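Local coordinates for NTP pyrophosphohydrolase MazG-like domain-containing protein (Vibrio sp. DAT722, PDB 2Q9L) that probably hydrolyses nucleoside triphosphates to the monophosphate and pyrophosphate with the help of magnesium ions, as a MazG-type pyrophosphohydrolase, at the interface of chains A and B. Coordinates in Å, arbitrary orientation; residue numbers count along the deposited sequence, not the author numbering. Chains: chain A/B, Hypothetical protein.

Contact 1: the interface of chains A and B. Residues chain A 3, 6, 59, 63, 66; chain B 3, 6, 59, 63, 66.
A:Leu63 and B:Leu63 meet at the two-fold axis, their side chains slanting across one another with the CD1 methyls 3.4 Å apart, a tight approach for two carbons. In each copy CG stands anti to the backbone N (chi1 176° in A:Leu63), which swings the isobutyl group off helix 55-72 toward its twin. The second methyl of each leucine serves the other chain's first helix, 3-13. CD2 of A:Leu63 faces CD2 of B:Leu3 tip to tip at 3.8 Å, and its two-fold twin brings A:Leu3 CD2 to B:Leu63 CD2 at 4.0 Å. Behind this core, A:Leu6 crosses B:Leu3 obliquely, its CD2 lying 3.9 Å from the CD2 of B:Leu3, so that B:Leu3 is gripped by methyls from two helices of chain A. On the other flank the CG1 methyl of A:Val66 rests against the main-chain carbonyl O of B:Leu59 at 3.5 Å; its twin, B:Val66 CG1, lies 3.7 Å from A:Leu59 O. In return, CD2 of B:Leu59 packs near the carbonyl O of A:Val66. No N or O of one chain comes close enough to bond to the other here, and the fit rests on apolar packing. The patch forms a hydrophobic core around the symmetry axis, which clamps the N-terminal helices of the two chains onto paired 55-72 helices and probably stabilises a dimer of the all-helical MazG fold.

Contact 2: the interface of chains A and B. Residues chain A 24, 27-28, 31, 62, 66, 69; chain B 31, 34, 38, 59, 62.
Helix 20-39 of chain A packs antiparallel against helix 20-39 of chain B, and helix 55-72 against its counterpart, forming an apolar layer between the subunits. A:Leu27 and B:Leu34 point at each other tip to tip, with their CD2 methyls closing to 3.5 Å, a tight fit. Both leucines hold CG anti to the backbone N (chi1 178° in A:Leu27), a setting that extends each branch from its own helix toward the partner. One turn earlier along chain A, A:Phe24 touches B:Ile38, with ring atom CD1 lying 3.9 Å from the CD1 methyl at the end of the isoleucine. The two side chains meet aslant. One face of the ring is backed within chain A by CG1 of A:Ile28, which sits above the plane toward the rim and may limit the ring's tilt. The CD1 end of A:Ile28 goes on to B:Val31, reaching its CG1 at 3.7 Å as the two side chains run alongside one another, pointing opposite ways. From helix 55-72, A:Val66 uses its second methyl here: CG2, anti to the carbonyl carbon, meets CG1 of B:Val62 at 3.7 Å. Farther along the same helix, CB of A:Leu69 abuts CD2 of B:Leu59 at 3.9 Å, while CD1 of B:Leu59 lies near the main-chain carbonyl carbon of A:Leu69. Again, polar groups do not pair across the contact. The closely fitted side chains join the helix pairs of the two subunits into what looks like a four-helix core, likely holding together the helices that also carry the acidic magnesium-binding residues.

Contact 1: the interface of chains A and B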
# COMPACT_ATOMS: atom_id res chain seq x y z
N LEU A 3 -8.81 19.37 9.56
CA LEU A 3 -8.11 18.09 9.68
C LEU A 3 -8.17 17.48 11.09
O LEU A 3 -8.35 16.27 11.24
CB LEU A 3 -6.65 18.22 9.20
CG LEU A 3 -5.72 17.00 9.19
CD1 LEU A 3 -6.30 15.87 8.36
CD2 LEU A 3 -4.34 17.41 8.69
N LEU A 6 -11.79 16.20 11.47
CA LEU A 6 -11.90 14.90 10.80
C LEU A 6 -11.38 13.74 11.66
O LEU A 6 -12.08 12.75 11.85
CB LEU A 6 -11.17 14.91 9.46
CG LEU A 6 -11.41 13.72 8.54
CD1 LEU A 6 -12.90 13.44 8.34
CD2 LEU A 6 -10.73 13.98 7.21
N LEU A 59 -9.43 7.29 -2.43
CA LEU A 59 -8.58 8.28 -1.75
C LEU A 59 -9.21 8.69 -0.41
O LEU A 59 -8.51 8.82 0.59
CB LEU A 59 -8.35 9.54 -2.61
CG LEU A 59 -7.52 9.42 -3.90
CD1 LEU A 59 -7.53 10.74 -4.63
CD2 LEU A 59 -6.06 8.94 -3.69
N LEU A 63 -7.61 8.14 3.22
CA LEU A 63 -7.58 9.23 4.20
C LEU A 63 -8.17 8.81 5.55
O LEU A 63 -7.64 9.14 6.61
CB LEU A 63 -8.35 10.44 3.67
CG LEU A 63 -8.47 11.63 4.62
CD1 LEU A 63 -7.09 12.15 5.03
CD2 LEU A 63 -9.32 12.73 4.00
N VAL A 66 -5.76 6.57 7.48
CA VAL A 66 -4.61 7.36 7.92
C VAL A 66 -4.96 8.09 9.21
O VAL A 66 -4.18 8.02 10.16
CB VAL A 66 -4.13 8.36 6.84
CG1 VAL A 66 -3.14 9.39 7.43
CG2 VAL A 66 -3.49 7.59 5.68
N LEU B 3 -8.81 20.92 5.40
CA LEU B 3 -8.40 19.85 4.49
C LEU B 3 -8.34 20.31 3.02
O LEU B 3 -7.48 19.85 2.27
CB LEU B 3 -9.32 18.63 4.67
CG LEU B 3 -9.27 17.42 3.75
CD1 LEU B 3 -7.87 16.81 3.69
CD2 LEU B 3 -10.30 16.40 4.22
N LEU B 6 -5.15 22.28 2.85
CA LEU B 6 -3.99 21.38 2.75
C LEU B 6 -3.80 20.92 1.31
O LEU B 6 -2.69 20.99 0.78
CB LEU B 6 -4.13 20.17 3.68
CG LEU B 6 -2.94 19.21 3.73
CD1 LEU B 6 -1.65 19.92 4.10
CD2 LEU B 6 -3.21 18.05 4.69
N LEU B 59 2.64 8.64 8.61
CA LEU B 59 1.21 8.90 8.49
C LEU B 59 0.98 10.18 7.68
O LEU B 59 0.17 10.19 6.75
CB LEU B 59 0.52 8.96 9.86
CG LEU B 59 0.27 7.60 10.51
CD1 LEU B 59 -0.36 7.78 11.86
CD2 LEU B 59 -0.63 6.71 9.61
N LEU B 63 -0.58 10.88 3.88
CA LEU B 63 -1.60 11.93 3.73
C LEU B 63 -1.25 12.92 2.59
O LEU B 63 -2.09 13.22 1.73
CB LEU B 63 -1.84 12.65 5.07
CG LEU B 63 -2.64 13.97 5.06
CD1 LEU B 63 -4.06 13.71 4.65
CD2 LEU B 63 -2.61 14.67 6.41
N VAL B 66 -1.96 11.22 -0.66
CA VAL B 66 -3.41 11.16 -0.83
C VAL B 66 -3.89 12.47 -1.46
O VAL B 66 -4.54 12.46 -2.50
CB VAL B 66 -4.10 10.81 0.50
CG1 VAL B 66 -5.59 11.08 0.47
CG2 VAL B 66 -3.84 9.32 0.84

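Contact 2: the interface of chains A and B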
# COMPACT_ATOMS: atom_id res chain seq x y z
N PHE A 24 -4.51 -1.24 10.32
CA PHE A 24 -3.43 -1.34 9.33
C PHE A 24 -3.88 -2.22 8.16
O PHE A 24 -3.67 -1.86 7.00
CB PHE A 24 -2.17 -1.89 9.96
CG PHE A 24 -1.01 -1.97 9.00
CD1 PHE A 24 -0.41 -0.81 8.50
CD2 PHE A 24 -0.50 -3.19 8.62
CE1 PHE A 24 0.67 -0.89 7.63
CE2 PHE A 24 0.58 -3.28 7.75
CZ PHE A 24 1.16 -2.12 7.26
N LEU A 27 -6.22 -0.23 6.02
CA LEU A 27 -5.44 0.70 5.20
C LEU A 27 -4.94 0.03 3.92
O LEU A 27 -5.12 0.58 2.82
CB LEU A 27 -4.26 1.32 5.96
CG LEU A 27 -3.38 2.28 5.11
CD1 LEU A 27 -4.10 3.58 4.84
CD2 LEU A 27 -2.00 2.58 5.72
N ILE A 28 -4.35 -1.15 4.05
CA ILE A 28 -3.80 -1.87 2.90
C ILE A 28 -4.90 -2.28 1.90
O ILE A 28 -4.71 -2.16 0.69
CB ILE A 28 -2.85 -3.05 3.31
CG1 ILE A 28 -1.80 -2.57 4.32
CG2 ILE A 28 -2.13 -3.63 2.09
CD1 ILE A 28 -1.01 -1.30 3.90
N VAL A 31 -5.81 0.91 -0.15
CA VAL A 31 -4.76 1.23 -1.10
C VAL A 31 -4.88 0.29 -2.31
O VAL A 31 -4.67 0.71 -3.43
CB VAL A 31 -3.39 1.21 -0.43
CG1 VAL A 31 -2.27 1.42 -1.44
CG2 VAL A 31 -3.34 2.30 0.66
N VAL A 62 -8.76 5.79 2.04
CA VAL A 62 -7.37 5.80 2.49
C VAL A 62 -7.11 6.93 3.50
O VAL A 62 -6.48 6.71 4.54
CB VAL A 62 -6.36 5.86 1.31
CG1 VAL A 62 -4.92 6.01 1.80
CG2 VAL A 62 -6.51 4.63 0.44
N VAL A 66 -5.76 6.57 7.48
CA VAL A 66 -4.61 7.36 7.92
C VAL A 66 -4.96 8.09 9.21
O VAL A 66 -4.18 8.02 10.16
CB VAL A 66 -4.13 8.36 6.84
CG1 VAL A 66 -3.14 9.39 7.43
CG2 VAL A 66 -3.49 7.59 5.68
N LEU A 69 -5.60 5.49 12.02
CA LEU A 69 -4.31 5.00 12.54
C LEU A 69 -3.64 6.06 13.40
O LEU A 69 -3.05 5.74 14.44
CB LEU A 69 -3.36 4.55 11.42
CG LEU A 69 -3.59 3.17 10.80
CD1 LEU A 69 -2.91 3.10 9.44
CD2 LEU A 69 -3.07 2.06 11.69
N VAL B 31 3.58 4.27 2.26
CA VAL B 31 2.91 3.13 2.91
C VAL B 31 3.93 2.03 3.34
O VAL B 31 3.81 1.47 4.43
CB VAL B 31 1.79 2.54 2.00
CG1 VAL B 31 1.22 1.26 2.56
CG2 VAL B 31 0.64 3.59 1.80
N LEU B 34 5.63 3.50 6.30
CA LEU B 34 4.68 3.47 7.41
C LEU B 34 4.63 2.09 8.08
O LEU B 34 4.62 1.98 9.30
CB LEU B 34 3.27 3.86 6.94
CG LEU B 34 2.14 3.69 7.95
CD1 LEU B 34 2.30 4.66 9.18
CD2 LEU B 34 0.82 3.90 7.26
N ILE B 38 5.40 1.34 12.10
CA ILE B 38 4.46 0.62 12.96
C ILE B 38 5.07 -0.67 13.52
O ILE B 38 4.96 -0.97 14.72
CB ILE B 38 3.11 0.36 12.24
CG1 ILE B 38 2.43 1.72 11.96
CG2 ILE B 38 2.21 -0.59 13.08
CD1 ILE B 38 1.15 1.67 11.11
N LEU B 59 2.64 8.64 8.61
CA LEU B 59 1.21 8.90 8.49
C LEU B 59 0.98 10.18 7.68
O LEU B 59 0.17 10.19 6.75
CB LEU B 59 0.52 8.96 9.86
CG LEU B 59 0.27 7.60 10.51
CD1 LEU B 59 -0.36 7.78 11.86
CD2 LEU B 59 -0.63 6.71 9.61
N VAL B 62 2.01 9.68 3.87
CA VAL B 62 0.90 9.04 3.14
C VAL B 62 -0.22 10.09 2.87
O VAL B 62 -0.73 10.17 1.76
CB VAL B 62 0.33 7.80 3.89
CG1 VAL B 62 -0.88 7.22 3.15
CG2 VAL B 62 1.40 6.71 4.02

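The C-alpha centres of contact 1 and contact 2 lie about 11 Å apart, and the two share A:Val66 and B:Leu59. Helix 55-72 of each chain runs through both: contact 1 adds helix 3-13, whereas contact 2 adds helix 20-39. The shared A:Val66 and B:Leu59 lie where the two patches join. Together, with their two-fold twins, they appear to form one apolar interface in which helices 3-13, 20-39 and 55-72 of each subunit take part, consistent with a stable dimer; the deposited assembly holds four copies.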